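Local coordinates for putative acetoin utilization protein, acetoin dehydrogenase (PDB 5AWE), which is of unknown function, but combines a pair of CBS domains with an ACT domain and may act as a regulatory or small-molecule-sensing protein, at the interface of chains A and B and the interface of chains A and C. Numbering follows the deposited sequence. Chains: chain A/B/C, Putative acetoin utilization protein, acetoin dehydrogenase.

Contact 1: the interface of chains A and B. Residues chain A 151-152, 155, 158-159; chain B 155, 158-159, 162.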
ATOM      1  N   PRO A 151      56.289  21.941 -22.876  1.00 31.23           N
ATOM      2  CA  PRO A 151      55.497  21.957 -24.115  1.00 31.65           C
ATOM      3  C   PRO A 151      55.832  20.928 -25.198  1.00 31.49           C
ATOM      4  O   PRO A 151      54.931  20.309 -25.763  1.00 33.73           O
ATOM      5  CB  PRO A 151      55.636  23.397 -24.611  1.00 33.10           C
ATOM      6  CG  PRO A 151      55.853  24.185 -23.349  1.00 34.82           C
ATOM      7  CD  PRO A 151      56.698  23.298 -22.471  1.00 29.09           C
ATOM      8  N   GLY A 152      57.107  20.734 -25.501  1.00 29.38           N
ATOM      9  CA  GLY A 152      57.434  19.878 -26.627  1.00 28.11           C
ATOM     10  C   GLY A 152      57.511  18.383 -26.349  1.00 27.38           C
ATOM     11  O   GLY A 152      57.680  17.591 -27.284  1.00 27.00           O
ATOM     12  N   ALA A 155      55.042  15.537 -28.171  1.00 22.52           N
ATOM     13  CA  ALA A 155      55.459  15.314 -29.542  1.00 23.64           C
ATOM     14  C   ALA A 155      56.656  14.357 -29.589  1.00 24.09           C
ATOM     15  O   ALA A 155      56.697  13.432 -30.411  1.00 24.42           O
ATOM     16  CB  ALA A 155      55.818  16.638 -30.192  1.00 20.87           C
ATOM     17  N   ALA A 158      55.828  10.766 -28.700  1.00 25.63           N
ATOM     18  CA  ALA A 158      54.970  10.141 -29.709  1.00 26.49           C
ATOM     19  C   ALA A 158      55.747   9.504 -30.851  1.00 27.47           C
ATOM     20  O   ALA A 158      55.239   8.608 -31.522  1.00 28.37           O
ATOM     21  CB  ALA A 158      53.988  11.160 -30.270  1.00 25.17           C
ATOM     22  N   GLN A 159      56.976   9.960 -31.076  1.00 28.38           N
ATOM     23  CA  GLN A 159      57.800   9.409 -32.150  1.00 29.07           C
ATOM     24  C   GLN A 159      58.245   7.969 -31.892  1.00 28.94           C
ATOM     25  O   GLN A 159      58.665   7.269 -32.811  1.00 30.71           O
ATOM     26  CB  GLN A 159      59.022  10.296 -32.379  1.00 25.65           C
ATOM     27  CG  GLN A 159      58.667  11.657 -32.947  1.00 42.03           C
ATOM     28  CD  GLN A 159      59.719  12.707 -32.651  1.00 50.93           C
ATOM     29  OE1 GLN A 159      60.913  12.407 -32.594  1.00 56.17           O
ATOM     30  NE2 GLN A 159      59.280  13.949 -32.454  1.00 53.19           N
TER
ATOM     31  N   ALA B 155      52.553  12.561 -33.839  1.00 22.52           N
ATOM     32  CA  ALA B 155      53.777  13.213 -33.413  1.00 23.64           C
ATOM     33  C   ALA B 155      53.971  14.533 -34.168  1.00 24.09           C
ATOM     34  O   ALA B 155      54.320  15.560 -33.571  1.00 24.42           O
ATOM     35  CB  ALA B 155      54.959  12.291 -33.652  1.00 20.87           C
ATOM     36  N   ALA B 158      51.545  17.274 -33.182  1.00 25.63           N
ATOM     37  CA  ALA B 158      51.776  17.735 -31.811  1.00 26.49           C
ATOM     38  C   ALA B 158      52.811  18.845 -31.713  1.00 27.47           C
ATOM     39  O   ALA B 158      52.811  19.609 -30.750  1.00 28.37           O
ATOM     40  CB  ALA B 158      52.197  16.570 -30.927  1.00 25.17           C
ATOM     41  N   GLN B 159      53.692  18.941 -32.704  1.00 28.38           N
ATOM     42  CA  GLN B 159      54.724  19.976 -32.700  1.00 29.07           C
ATOM     43  C   GLN B 159      54.165  21.387 -32.893  1.00 28.94           C
ATOM     44  O   GLN B 159      54.840  22.372 -32.605  1.00 30.71           O
ATOM     45  CB  GLN B 159      55.766  19.680 -33.776  1.00 25.65           C
ATOM     46  CG  GLN B 159      56.589  18.442 -33.478  1.00 42.03           C
ATOM     47  CD  GLN B 159      57.188  17.823 -34.725  1.00 50.93           C
ATOM     48  OE1 GLN B 159      57.540  18.527 -35.674  1.00 56.17           O
ATOM     49  NE2 GLN B 159      57.301  16.496 -34.734  1.00 53.19           N
ATOM     50  N   PRO B 162      53.075  23.650 -28.936  1.00 26.00           N
ATOM     51  CA  PRO B 162      53.915  24.529 -28.108  1.00 27.60           C
ATOM     52  C   PRO B 162      53.826  25.972 -28.582  1.00 27.88           C
ATOM     53  O   PRO B 162      53.649  26.226 -29.769  1.00 28.66           O
ATOM     54  CB  PRO B 162      55.322  23.943 -28.265  1.00 24.87           C
ATOM     55  CG  PRO B 162      55.088  22.509 -28.589  1.00 27.29           C
ATOM     56  CD  PRO B 162      53.842  22.505 -29.457  1.00 28.31           C
TER
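A two-fold ACT-to-ACT interface joins chains A and B, with A:Ala155 packed on B:Ala158 and B:Ala155 on A:Ala158 close to the axis; in the deposited assembly, and probably in a biological dimer, it holds the two ACT domains together. Helix 153-158 of each chain presents alanine methyls that need little room, and the two helices come close together. CB of A:Ala155 lies 3.7 Å from CB of B:Ala158, and the symmetry repeats this in the twin pair. Each Ala155 methyl also rests against a glutamine stem: CB of A:Ala155 is 3.8 Å from CG of B:Gln159. That stem is placed by a first torsion setting CG anti to the carbonyl carbon (chi1 -68°), and from there the chain runs on extended. The two glutamines cross at nearly a right angle, their amide planes turned 73° apart. NE2 of A:Gln159 and NE2 of B:Gln159 stand 3.9 Å apart; both are N-H donors, so they approach each other without pairing.

Farther from the axis, two prolines meet. CB of A:Pro151 touches CB of B:Pro162 at 3.7 Å, while CG of B:Pro162 leans against the backbone, 3.6 Å from the carbonyl O of A:Pro151. With no side chain at A:Gly152, the same ring carbon can also approach its CA, at 4.0 Å. A:Pro151 and A:Gly152 lead into helix 153-158, so the ring of B:Pro162 lies against the loop that enters that helix.

Contact 2: the interface of chains A and C. Residues chain A 66-67, 70-71; chain C 21-22, 25.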
ATOM      1  N   TRP A  66      -5.855   3.512   2.792  1.00 45.43           N
ATOM      2  CA  TRP A  66      -6.666   3.984   1.663  1.00 46.77           C
ATOM      3  C   TRP A  66      -6.703   5.471   1.451  1.00 46.33           C
ATOM      4  O   TRP A  66      -6.854   5.920   0.324  1.00 47.09           O
ATOM      5  CB  TRP A  66      -8.106   3.512   1.764  1.00 49.97           C
ATOM      6  CG  TRP A  66      -8.206   2.088   1.547  1.00 52.49           C
ATOM      7  CD1 TRP A  66      -8.156   1.424   0.354  1.00 52.98           C
ATOM      8  CD2 TRP A  66      -8.253   1.105   2.560  1.00 52.08           C
ATOM      9  NE1 TRP A  66      -8.155   0.071   0.571  1.00 50.80           N
ATOM     10  CE2 TRP A  66      -8.213  -0.152   1.922  1.00 49.38           C
ATOM     11  CE3 TRP A  66      -8.318   1.163   3.957  1.00 53.72           C
ATOM     12  CZ2 TRP A  66      -8.236  -1.335   2.626  1.00 51.67           C
ATOM     13  CZ3 TRP A  66      -8.340  -0.006   4.659  1.00 55.24           C
ATOM     14  CH2 TRP A  66      -8.298  -1.248   3.994  1.00 55.30           C
ATOM     15  N   GLU A  67      -6.604   6.245   2.521  1.00 46.20           N
ATOM     16  CA  GLU A  67      -6.523   7.680   2.342  1.00 47.36           C
ATOM     17  C   GLU A  67      -5.277   7.893   1.488  1.00 46.78           C
ATOM     18  O   GLU A  67      -5.310   8.600   0.480  1.00 45.81           O
ATOM     19  CB  GLU A  67      -6.395   8.386   3.694  1.00 50.39           C
ATOM     20  CG  GLU A  67      -7.537   9.355   3.984  1.00 62.00           C
ATOM     21  CD  GLU A  67      -8.225   9.096   5.322  1.00 68.15           C
ATOM     22  OE1 GLU A  67      -8.402   7.914   5.691  1.00 70.31           O
ATOM     23  OE2 GLU A  67      -8.593  10.079   6.003  1.00 69.21           O
ATOM     24  N   TYR A  70      -5.847   6.413  -2.038  1.00 38.82           N
ATOM     25  CA  TYR A  70      -6.749   7.295  -2.755  1.00 38.59           C
ATOM     26  C   TYR A  70      -5.971   8.516  -3.216  1.00 38.20           C
ATOM     27  O   TYR A  70      -6.195   9.047  -4.306  1.00 38.86           O
ATOM     28  CB  TYR A  70      -7.893   7.720  -1.825  1.00 39.15           C
ATOM     29  CG  TYR A  70      -8.910   8.644  -2.458  1.00 40.94           C
ATOM     30  CD1 TYR A  70     -10.035   8.133  -3.105  1.00 43.52           C
ATOM     31  CD2 TYR A  70      -8.752  10.030  -2.404  1.00 43.17           C
ATOM     32  CE1 TYR A  70     -10.981   8.976  -3.684  1.00 48.54           C
ATOM     33  CE2 TYR A  70      -9.695  10.886  -2.981  1.00 48.56           C
ATOM     34  CZ  TYR A  70     -10.807  10.351  -3.618  1.00 50.62           C
ATOM     35  OH  TYR A  70     -11.748  11.182  -4.185  1.00 51.73           O
ATOM     36  N   LEU A  71      -5.049   8.960  -2.374  1.00 38.01           N
ATOM     37  CA  LEU A  71      -4.274  10.148  -2.675  1.00 36.65           C
ATOM     38  C   LEU A  71      -3.274   9.933  -3.809  1.00 35.01           C
ATOM     39  O   LEU A  71      -3.131  10.801  -4.672  1.00 34.33           O
ATOM     40  CB  LEU A  71      -3.560  10.643  -1.416  1.00 34.53           C
ATOM     41  CG  LEU A  71      -4.481  11.320  -0.392  1.00 37.01           C
ATOM     42  CD1 LEU A  71      -3.641  11.934   0.715  1.00 37.48           C
ATOM     43  CD2 LEU A  71      -5.331  12.389  -1.068  1.00 29.49           C
TER
ATOM     44  N   LEU C  21     -12.234   2.785  -4.719  1.00 35.60           N
ATOM     45  CA  LEU C  21     -11.649   3.685  -3.729  1.00 37.45           C
ATOM     46  C   LEU C  21     -12.502   4.921  -3.473  1.00 37.17           C
ATOM     47  O   LEU C  21     -12.409   5.538  -2.413  1.00 36.83           O
ATOM     48  CB  LEU C  21     -10.225   4.092  -4.136  1.00 38.81           C
ATOM     49  CG  LEU C  21      -9.935   4.591  -5.550  1.00 43.08           C
ATOM     50  CD1 LEU C  21     -10.368   6.046  -5.710  1.00 42.34           C
ATOM     51  CD2 LEU C  21      -8.440   4.446  -5.816  1.00 46.03           C
ATOM     52  N   GLU C  22     -13.343   5.276  -4.434  1.00 37.83           N
ATOM     53  CA  GLU C  22     -14.262   6.381  -4.234  1.00 39.50           C
ATOM     54  C   GLU C  22     -15.400   5.926  -3.331  1.00 39.27           C
ATOM     55  O   GLU C  22     -15.843   6.664  -2.452  1.00 40.28           O
ATOM     56  CB  GLU C  22     -14.821   6.868  -5.572  1.00 43.73           C
ATOM     57  CG  GLU C  22     -14.983   8.384  -5.656  1.00 56.65           C
ATOM     58  CD  GLU C  22     -15.573   8.993  -4.384  1.00 65.92           C
ATOM     59  OE1 GLU C  22     -16.799   9.260  -4.356  1.00 66.21           O
ATOM     60  OE2 GLU C  22     -14.807   9.209  -3.415  1.00 64.76           O
ATOM     61  N   ARG C  25     -14.295   6.026   0.386  1.00 41.50           N
ATOM     62  CA  ARG C  25     -14.271   7.349   0.985  1.00 44.92           C
ATOM     63  C   ARG C  25     -15.693   7.842   1.256  1.00 45.90           C
ATOM     64  O   ARG C  25     -15.951   8.514   2.256  1.00 46.47           O
ATOM     65  CB  ARG C  25     -13.535   8.327   0.062  1.00 48.63           C
ATOM     66  CG  ARG C  25     -12.065   7.969  -0.190  1.00 55.33           C
ATOM     67  CD  ARG C  25     -11.256   7.904   1.109  1.00 60.66           C
ATOM     68  NE  ARG C  25      -9.947   8.545   0.987  1.00 64.53           N
ATOM     69  CZ  ARG C  25      -9.699   9.813   1.311  1.00 68.42           C
ATOM     70  NH1 ARG C  25      -8.479  10.317   1.170  1.00 69.16           N
ATOM     71  NH2 ARG C  25     -10.675  10.581   1.778  1.00 68.67           N
TER
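The ring of A:Tyr70 is met by C:Leu21 and by the aliphatic stem of C:Arg25. CG of C:Arg25 lies over one face of the ring, 3.9 Å from the centroid of A:Tyr70 and shifted toward the rim, in a CH-pi contact. C:Leu21 comes in by one methyl, beyond the rim and a little to the other side of the plane: its CD1 is 3.4 Å from ring atom CD1 of A:Tyr70 and also reaches CE1. Holding CG of A:Tyr70 anti to its own backbone N (chi1 -180°) turns the ring toward helix 20-30 of chain C, where C:Leu21 and C:Arg25 meet it.

Beyond CG, C:Arg25 bends at chi2 and chi3 and continues past the base of the ring, with NE 3.6 Å from CB of A:Tyr70. Its guanidinium is tilted 47° to the ring rather than stacked on it. One guanidinium face is covered by the stem of A:Glu67, whose CG lies 3.5 Å from CZ of C:Arg25, and the backbone O of A:Glu67 lies in plane at an edge. The opposite charges stay apart, with OE2 of A:Glu67 4.7 Å from NH2 of C:Arg25, so any attraction is probably long-range. At the phenol end, A:Tyr70 and C:Glu22 run alongside each other, pointing the same way, with ring and carboxylate planes 68° apart. The hydroxyl OH of A:Tyr70 stands 3.7 Å from the carboxylate OE2 of C:Glu22, a neighbour rather than a bonded partner. Replacing A:Tyr70 with alanine would probably leave the C:Leu21 methyl and the C:Arg25 stem without the surface they pack on, and let the arginine swing.

Helix 65-74 of chain A thus meets helix 20-30 of chain C, the latter within the first CBS domain, in a two-fold contact that may or may not persist in solution.

Contact 1 and contact 2 lie about 71 Å apart, measured between the centres of their C-alpha atoms, and share no residue or secondary-structure element. Chain A takes part in both: its ACT domain faces chain B in contact 1, while helix 65-74, at the far end of the molecule, faces helix 20-30 of the first CBS domain of chain C in contact 2. Both interfaces are two-fold, so together they can join pairs of chains into the four-copy deposited assembly. The distance makes direct coupling between the contacts unlikely; any communication would have to pass through the body of chain A.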